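Side-chain contacts in sugar kinase (Agrobacterium tumefaciens, PDB 2RBC), which probably transfers a phosphate group from ATP to a sugar, as a putative ribokinase of the pfkB carbohydrate kinase family: residues K30-V35 / Y74-M79; D173-A178 / A201-H206. One frame throughout, in Å; residues are numbered along the deposited sequence.

How the interactions relate
The two contacts belong to one large, mostly parallel sheet and the helices packed on it. Both segments of interaction 1 come earlier in the chain than those of interaction 2. Their centres lie about 17 Å apart. Strand 31-35 joins them. V32 and C34 face helix 68-78, while L33 and V35 face the other way, onto helix 168-180. There V35 CG2 meets V174 CG2 at 3.9 Å and L33 CD2 meets V174 CG1 at 4.0 Å. Interaction 1 therefore packs helix 68-78 on one face of the sheet, and interaction 2 joins helix 168-180, on the other face, to the turn before strand 206-210. Both help build the layered alpha/beta core of a ribokinase-like fold.

Interaction 1: K30-V35 / Y74-M79; sequences KHVLCV and YAVHRM. With SO4 (sulfate ion), chain D.
The guanidinium of R78 meets the sulfate ion at its edge, with the sulfur in the guanidinium plane. NH2 of R78 gives the stronger bond, 2.9 Å to O1 at an N-H...O angle of 164°. The bond from R78 NH1 to O2 is weak, at 3.2 Å. The sulfate probably comes from the crystallisation liquor. NE of R78 bonds to the carbonyl of A316, which helps fix how the group is turned. The R78 chain bends twice beyond CG before the guanidinium meets the sulfate, while CG itself lies over one face of the Y74 ring, 3.6 Å above the plane and offset toward the rim. Y74 also makes a cation-pi contact with R313.

The contact between the segments themselves is apolar and buried, and no hydrogen bond crosses it. V76 carries it from the helix and uses both methyls. CG1 reaches CG2 of V32 at 4.0 Å, while CG2 lies 4.0 Å from V32 CB. The two valines cross obliquely. V76 CG2 also approaches C34 SG, more loosely, at 4.5 Å. With CG1 anti to the backbone N (chi1 169°), the fork of V76 spreads its two methyls against the strand.

Strand 31-35, helix 68-78 and strand 82-90 form a beta-alpha-beta crossover, with strands 39-45, 54-55 and 60-66 inserted before the helix. Strand 31-35 lies parallel between 82-90 and 160-163. V76 also touches A83 of strand 82-90. M79, a selenomethionine, follows the helix and packs on T281 and L284 of helix 274-287.

Interaction 2: D173-A178 / A201-H206; sequences DVLTVA and APAATH
L175 and A203 meet with their CB atoms 3.7 Å apart. The same L175 CB lies 3.8 Å from A203 O, so the backbone of the turn takes part too. Farther out, L175 CD1 reaches A203 CB at 4.2 Å and A204 CB at the same distance, 4.2 Å. The leucine thus lies along two successive alanines. Chi2 of 171° sets CD1 anti to CA, where it touches the methyls of both. A203 CB also comes within 3.8 Å of T176 OG1, at the exposed border of the contact. The contact is apolar apart from this hydroxyl and the A203 carbonyl, and no hydrogen bond joins the two segments. The small side chain of A203 is consistent with the close approach of the backbones here: the CA atoms of T176 and A203 are 5.5 Å apart.

The segments belong to successive beta-alpha-beta units of the parallel sheet. Helix 168-180 links strands 160-163 and 185-189. The turn 201-205 leads from helix 194-200 into strand 206-210, so the contact ties one crossover helix to the end of the next crossover.

The second shell holds these pieces in place. T176 OG1 bonds to the carbonyl of L172, one turn back in the helix; chi1 of -59° sets the hydroxyl for this. L175 also touches V163 and A185, and A204 packs on L187. R179 NH1 bonds to P202 O and so bridges helix and turn beside the apolar patch. T205 OG1 accepts a bond from A185 N. It also lies in the plane of the H206 ring, at its edge, with a 2.8 Å hydrogen bond to H206 ND1. The H206 ring meets that of F238.

Interaction 1: K30-V35 / Y74-M79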
ATOM      1  N   LYS A  30     -32.033  -2.019  14.403  1.00 27.71           N
ATOM      2  CA  LYS A  30     -31.322  -2.306  15.621  1.00 26.50           C
ATOM      3  C   LYS A  30     -29.898  -1.773  15.551  1.00 25.51           C
ATOM      4  O   LYS A  30     -29.301  -1.695  14.490  1.00 23.92           O
ATOM      5  CB  LYS A  30     -31.322  -3.815  15.895  1.00 26.20           C
ATOM      6  CG  LYS A  30     -32.746  -4.382  16.079  1.00 25.84           C
ATOM      7  CD  LYS A  30     -33.400  -3.877  17.349  1.00 27.33           C
ATOM      8  CE  LYS A  30     -34.861  -4.263  17.434  1.00 27.79           C
ATOM      9  NZ  LYS A  30     -35.302  -4.217  18.828  1.00 29.71           N
ATOM     10  N   HIS A  31     -29.366  -1.442  16.715  1.00 24.38           N
ATOM     11  CA  HIS A  31     -28.065  -0.873  16.844  1.00 24.44           C
ATOM     12  C   HIS A  31     -27.082  -1.906  17.393  1.00 23.74           C
ATOM     13  O   HIS A  31     -27.265  -2.426  18.486  1.00 24.59           O
ATOM     14  CB  HIS A  31     -28.135   0.329  17.769  1.00 24.76           C
ATOM     15  CG  HIS A  31     -26.959   1.236  17.645  1.00 27.54           C
ATOM     16  ND1 HIS A  31     -26.893   2.453  18.285  1.00 29.24           N
ATOM     17  CD2 HIS A  31     -25.813   1.125  16.923  1.00 29.70           C
ATOM     18  CE1 HIS A  31     -25.738   3.036  17.983  1.00 31.11           C
ATOM     19  NE2 HIS A  31     -25.061   2.241  17.172  1.00 27.20           N
ATOM     20  N   VAL A  32     -26.054  -2.213  16.600  1.00 22.80           N
ATOM     21  CA  VAL A  32     -25.026  -3.201  16.937  1.00 21.16           C
ATOM     22  C   VAL A  32     -23.675  -2.469  17.108  1.00 21.12           C
ATOM     23  O   VAL A  32     -23.279  -1.718  16.225  1.00 21.91           O
ATOM     24  CB  VAL A  32     -24.889  -4.259  15.833  1.00 20.24           C
ATOM     25  CG1 VAL A  32     -23.838  -5.269  16.210  1.00 19.46           C
ATOM     26  CG2 VAL A  32     -26.234  -4.960  15.536  1.00 22.28           C
ATOM     27  N   LEU A  33     -23.024  -2.673  18.249  1.00 20.93           N
ATOM     28  CA  LEU A  33     -21.638  -2.315  18.497  1.00 20.44           C
ATOM     29  C   LEU A  33     -20.705  -3.381  17.988  1.00 21.93           C
ATOM     30  O   LEU A  33     -20.758  -4.523  18.428  1.00 21.48           O
ATOM     31  CB  LEU A  33     -21.350  -2.154  19.983  1.00 20.31           C
ATOM     32  CG  LEU A  33     -19.915  -1.755  20.399  1.00 20.52           C
ATOM     33  CD1 LEU A  33     -19.435  -0.376  19.771  1.00 20.97           C
ATOM     34  CD2 LEU A  33     -19.787  -1.729  21.916  1.00 20.70           C
ATOM     35  N   CYS A  34     -19.817  -2.986  17.094  1.00 21.97           N
ATOM     36  CA  CYS A  34     -18.733  -3.871  16.620  1.00 22.10           C
ATOM     37  C   CYS A  34     -17.439  -3.384  17.222  1.00 21.51           C
ATOM     38  O   CYS A  34     -17.206  -2.196  17.315  1.00 20.96           O
ATOM     39  CB  CYS A  34     -18.667  -3.859  15.103  1.00 21.33           C
ATOM     40  SG  CYS A  34     -20.223  -4.396  14.380  1.00 25.27           S
ATOM     41  N   VAL A  35     -16.592  -4.311  17.658  1.00 21.45           N
ATOM     42  CA  VAL A  35     -15.322  -3.972  18.284  1.00 21.08           C
ATOM     43  C   VAL A  35     -14.176  -4.746  17.643  1.00 21.47           C
ATOM     44  O   VAL A  35     -14.252  -5.976  17.518  1.00 21.73           O
ATOM     45  CB  VAL A  35     -15.324  -4.334  19.766  1.00 22.07           C
ATOM     46  CG1 VAL A  35     -13.995  -3.950  20.425  1.00 19.45           C
ATOM     47  CG2 VAL A  35     -16.552  -3.686  20.481  1.00 20.97           C
ATOM     48  N   TYR A  74     -19.958  -2.479   8.629  1.00 21.57           N
ATOM     49  CA  TYR A  74     -20.487  -2.135   7.340  1.00 21.19           C
ATOM     50  C   TYR A  74     -21.661  -3.037   6.947  1.00 20.02           C
ATOM     51  O   TYR A  74     -22.679  -2.562   6.473  1.00 21.55           O
ATOM     52  CB  TYR A  74     -19.380  -2.177   6.304  1.00 21.72           C
ATOM     53  CG  TYR A  74     -19.819  -1.761   4.928  1.00 21.55           C
ATOM     54  CD1 TYR A  74     -20.317  -0.490   4.695  1.00 20.46           C
ATOM     55  CD2 TYR A  74     -19.744  -2.634   3.870  1.00 22.41           C
ATOM     56  CE1 TYR A  74     -20.742  -0.100   3.447  1.00 23.26           C
ATOM     57  CE2 TYR A  74     -20.132  -2.242   2.590  1.00 21.73           C
ATOM     58  CZ  TYR A  74     -20.648  -0.979   2.392  1.00 20.71           C
ATOM     59  OH  TYR A  74     -21.033  -0.584   1.121  1.00 20.88           O
ATOM     60  N   ALA A  75     -21.536  -4.328   7.176  1.00 21.31           N
ATOM     61  CA  ALA A  75     -22.626  -5.275   6.909  1.00 20.14           C
ATOM     62  C   ALA A  75     -23.875  -4.978   7.737  1.00 21.54           C
ATOM     63  O   ALA A  75     -24.991  -5.048   7.227  1.00 20.54           O
ATOM     64  CB  ALA A  75     -22.149  -6.712   7.135  1.00 21.56           C
ATOM     65  N   VAL A  76     -23.703  -4.637   9.012  1.00 21.62           N
ATOM     66  CA  VAL A  76     -24.846  -4.241   9.833  1.00 20.45           C
ATOM     67  C   VAL A  76     -25.609  -3.090   9.178  1.00 20.67           C
ATOM     68  O   VAL A  76     -26.834  -3.142   9.073  1.00 20.82           O
ATOM     69  CB  VAL A  76     -24.435  -3.873  11.296  1.00 20.14           C
ATOM     70  CG1 VAL A  76     -25.641  -3.200  12.036  1.00 21.21           C
ATOM     71  CG2 VAL A  76     -23.964  -5.134  12.041  1.00 18.76           C
ATOM     72  N   HIS A  77     -24.882  -2.050   8.771  1.00 20.44           N
ATOM     73  CA  HIS A  77     -25.455  -0.913   8.079  1.00 20.24           C
ATOM     74  C   HIS A  77     -26.178  -1.316   6.784  1.00 19.94           C
ATOM     75  O   HIS A  77     -27.345  -0.970   6.567  1.00 21.21           O
ATOM     76  CB  HIS A  77     -24.353   0.094   7.747  1.00 20.13           C
ATOM     77  CG  HIS A  77     -24.756   1.102   6.734  1.00 20.91           C
ATOM     78  ND1 HIS A  77     -25.680   2.093   6.999  1.00 23.23           N
ATOM     79  CD2 HIS A  77     -24.354   1.286   5.459  1.00 20.83           C
ATOM     80  CE1 HIS A  77     -25.824   2.837   5.916  1.00 24.29           C
ATOM     81  NE2 HIS A  77     -25.038   2.356   4.967  1.00 23.76           N
ATOM     82  N   ARG A  78     -25.490  -2.079   5.950  1.00 19.96           N
ATOM     83  CA  ARG A  78     -26.034  -2.470   4.657  1.00 19.81           C
ATOM     84  C   ARG A  78     -27.306  -3.296   4.819  1.00 19.94           C
ATOM     85  O   ARG A  78     -28.207  -3.212   3.982  1.00 19.36           O
ATOM     86  CB  ARG A  78     -25.030  -3.280   3.873  1.00 19.00           C
ATOM     87  CG  ARG A  78     -23.809  -2.478   3.409  1.00 19.56           C
ATOM     88  CD  ARG A  78     -24.184  -1.529   2.296  1.00 21.21           C
ATOM     89  NE  ARG A  78     -24.380  -2.265   1.049  1.00 22.06           N
ATOM     90  CZ  ARG A  78     -24.837  -1.742  -0.076  1.00 22.71           C
ATOM     91  NH1 ARG A  78     -25.213  -0.482  -0.129  1.00 21.82           N
ATOM     92  NH2 ARG A  78     -24.976  -2.507  -1.153  1.00 24.51           N
HETATM   93  N   MSE A  79     -27.355  -4.066   5.905  1.00 20.28           N
HETATM   94  CA  MSE A  79     -28.476  -4.957   6.195  1.00 21.26           C
HETATM   95  C   MSE A  79     -29.612  -4.304   6.986  1.00 21.63           C
HETATM   96  O   MSE A  79     -30.541  -4.982   7.414  1.00 19.47           O
HETATM   97  CB  MSE A  79     -27.972  -6.169   6.934  1.00 21.97           C
HETATM   98  CG  MSE A  79     -27.002  -7.025   6.143  1.00 21.21           C
HETATM   99 SE   MSE A  79     -27.753  -7.776   4.479  0.80 30.91          SE
HETATM  100  CE  MSE A  79     -28.661  -9.339   5.239  1.00 19.95           C
TER
HETATM  101  S   SO4 D 324     -26.178   0.486  -3.357  1.00 87.28           S
HETATM  102  O1  SO4 D 324     -25.789  -0.924  -3.388  1.00 87.39           O
HETATM  103  O2  SO4 D 324     -25.121   1.293  -2.743  1.00 87.87           O
HETATM  104  O3  SO4 D 324     -26.293   0.986  -4.728  1.00 88.04           O
HETATM  105  O4  SO4 D 324     -27.459   0.606  -2.644  1.00 86.48           O

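Interaction 2: D173-A178 / A201-H206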
ATOM      1  N   ASP A 173     -14.178  -7.182  27.823  1.00 23.69           N
ATOM      2  CA  ASP A 173     -15.022  -6.279  28.594  1.00 23.96           C
ATOM      3  C   ASP A 173     -16.355  -6.042  27.934  1.00 23.07           C
ATOM      4  O   ASP A 173     -17.398  -5.998  28.609  1.00 22.87           O
ATOM      5  CB  ASP A 173     -14.368  -4.922  28.717  1.00 24.54           C
ATOM      6  CG  ASP A 173     -13.390  -4.836  29.845  1.00 30.38           C
ATOM      7  OD1 ASP A 173     -13.282  -5.801  30.656  1.00 33.94           O
ATOM      8  OD2 ASP A 173     -12.720  -3.769  29.919  1.00 34.29           O
ATOM      9  N   VAL A 174     -16.334  -5.846  26.620  1.00 22.39           N
ATOM     10  CA  VAL A 174     -17.578  -5.585  25.889  1.00 22.32           C
ATOM     11  C   VAL A 174     -18.530  -6.812  25.952  1.00 21.75           C
ATOM     12  O   VAL A 174     -19.754  -6.681  26.171  1.00 20.36           O
ATOM     13  CB  VAL A 174     -17.286  -5.150  24.430  1.00 22.36           C
ATOM     14  CG1 VAL A 174     -18.583  -5.179  23.619  1.00 22.68           C
ATOM     15  CG2 VAL A 174     -16.617  -3.703  24.402  1.00 20.67           C
ATOM     16  N   LEU A 175     -17.963  -8.002  25.763  1.00 21.60           N
ATOM     17  CA  LEU A 175     -18.750  -9.219  25.865  1.00 22.24           C
ATOM     18  C   LEU A 175     -19.361  -9.375  27.261  1.00 22.58           C
ATOM     19  O   LEU A 175     -20.530  -9.673  27.385  1.00 23.18           O
ATOM     20  CB  LEU A 175     -17.950 -10.489  25.515  1.00 21.86           C
ATOM     21  CG  LEU A 175     -17.504 -10.657  24.064  1.00 22.92           C
ATOM     22  CD1 LEU A 175     -16.522 -11.868  23.936  1.00 21.63           C
ATOM     23  CD2 LEU A 175     -18.695 -10.797  23.111  1.00 20.68           C
ATOM     24  N   THR A 176     -18.539  -9.198  28.291  1.00 22.97           N
ATOM     25  CA  THR A 176     -18.978  -9.339  29.671  1.00 23.11           C
ATOM     26  C   THR A 176     -20.108  -8.399  30.028  1.00 22.91           C
ATOM     27  O   THR A 176     -21.144  -8.828  30.586  1.00 23.58           O
ATOM     28  CB  THR A 176     -17.811  -9.148  30.633  1.00 23.40           C
ATOM     29  OG1 THR A 176     -16.821 -10.130  30.316  1.00 24.42           O
ATOM     30  CG2 THR A 176     -18.267  -9.324  32.133  1.00 21.97           C
ATOM     31  N   VAL A 177     -19.924  -7.123  29.720  1.00 21.90           N
ATOM     32  CA  VAL A 177     -20.922  -6.104  30.095  1.00 21.28           C
ATOM     33  C   VAL A 177     -22.213  -6.382  29.297  1.00 21.64           C
ATOM     34  O   VAL A 177     -23.310  -6.463  29.864  1.00 19.43           O
ATOM     35  CB  VAL A 177     -20.368  -4.651  29.858  1.00 20.83           C
ATOM     36  CG1 VAL A 177     -21.460  -3.581  30.104  1.00 20.44           C
ATOM     37  CG2 VAL A 177     -19.137  -4.403  30.758  1.00 21.62           C
ATOM     38  N   ALA A 178     -22.079  -6.658  27.988  1.00 21.90           N
ATOM     39  CA  ALA A 178     -23.255  -6.896  27.163  1.00 22.95           C
ATOM     40  C   ALA A 178     -24.095  -8.081  27.690  1.00 23.81           C
ATOM     41  O   ALA A 178     -25.337  -8.013  27.801  1.00 23.47           O
ATOM     42  CB  ALA A 178     -22.841  -7.137  25.700  1.00 21.77           C
ATOM     43  N   ALA A 201     -13.940 -16.766  24.575  1.00 23.35           N
ATOM     44  CA  ALA A 201     -15.078 -17.676  24.416  1.00 23.44           C
ATOM     45  C   ALA A 201     -16.005 -17.761  25.644  1.00 23.48           C
ATOM     46  O   ALA A 201     -17.236 -17.695  25.513  1.00 22.98           O
ATOM     47  CB  ALA A 201     -14.540 -19.104  23.988  1.00 22.50           C
ATOM     48  N   PRO A 202     -15.437 -17.874  26.863  1.00 24.68           N
ATOM     49  CA  PRO A 202     -16.327 -17.975  28.034  1.00 24.54           C
ATOM     50  C   PRO A 202     -17.202 -16.744  28.313  1.00 24.69           C
ATOM     51  O   PRO A 202     -18.211 -16.890  29.003  1.00 26.33           O
ATOM     52  CB  PRO A 202     -15.350 -18.208  29.196  1.00 24.88           C
ATOM     53  CG  PRO A 202     -14.118 -18.772  28.539  1.00 24.23           C
ATOM     54  CD  PRO A 202     -14.027 -18.025  27.262  1.00 24.57           C
ATOM     55  N   ALA A 203     -16.867 -15.573  27.760  1.00 24.20           N
ATOM     56  CA  ALA A 203     -17.661 -14.350  27.967  1.00 23.97           C
ATOM     57  C   ALA A 203     -18.841 -14.148  27.032  1.00 23.63           C
ATOM     58  O   ALA A 203     -19.707 -13.330  27.320  1.00 23.33           O
ATOM     59  CB  ALA A 203     -16.767 -13.095  27.914  1.00 24.16           C
ATOM     60  N   ALA A 204     -18.909 -14.912  25.942  1.00 23.51           N
ATOM     61  CA  ALA A 204     -19.880 -14.675  24.875  1.00 23.05           C
ATOM     62  C   ALA A 204     -21.168 -15.462  25.101  1.00 23.40           C
ATOM     63  O   ALA A 204     -21.168 -16.508  25.738  1.00 23.61           O
ATOM     64  CB  ALA A 204     -19.282 -15.031  23.501  1.00 23.38           C
ATOM     65  N   THR A 205     -22.272 -14.955  24.566  1.00 23.00           N
ATOM     66  CA  THR A 205     -23.516 -15.721  24.495  1.00 22.35           C
ATOM     67  C   THR A 205     -23.598 -16.523  23.171  1.00 22.06           C
ATOM     68  O   THR A 205     -24.318 -17.494  23.085  1.00 19.83           O
ATOM     69  CB  THR A 205     -24.741 -14.781  24.602  1.00 23.22           C
ATOM     70  OG1 THR A 205     -24.703 -13.845  23.523  1.00 23.61           O
ATOM     71  CG2 THR A 205     -24.760 -13.998  25.955  1.00 21.45           C
ATOM     72  N   HIS A 206     -22.869 -16.072  22.148  1.00 22.29           N
ATOM     73  CA  HIS A 206     -22.875 -16.652  20.804  1.00 21.06           C
ATOM     74  C   HIS A 206     -21.483 -16.585  20.249  1.00 21.26           C
ATOM     75  O   HIS A 206     -20.862 -15.545  20.347  1.00 22.97           O
ATOM     76  CB  HIS A 206     -23.736 -15.838  19.837  1.00 21.56           C
ATOM     77  CG  HIS A 206     -25.194 -15.814  20.159  1.00 19.93           C
ATOM     78  ND1 HIS A 206     -25.724 -15.021  21.164  1.00 20.19           N
ATOM     79  CD2 HIS A 206     -26.239 -16.401  19.534  1.00 21.70           C
ATOM     80  CE1 HIS A 206     -27.038 -15.169  21.155  1.00 20.04           C
ATOM     81  NE2 HIS A 206     -27.374 -16.005  20.174  1.00 19.04           N
TER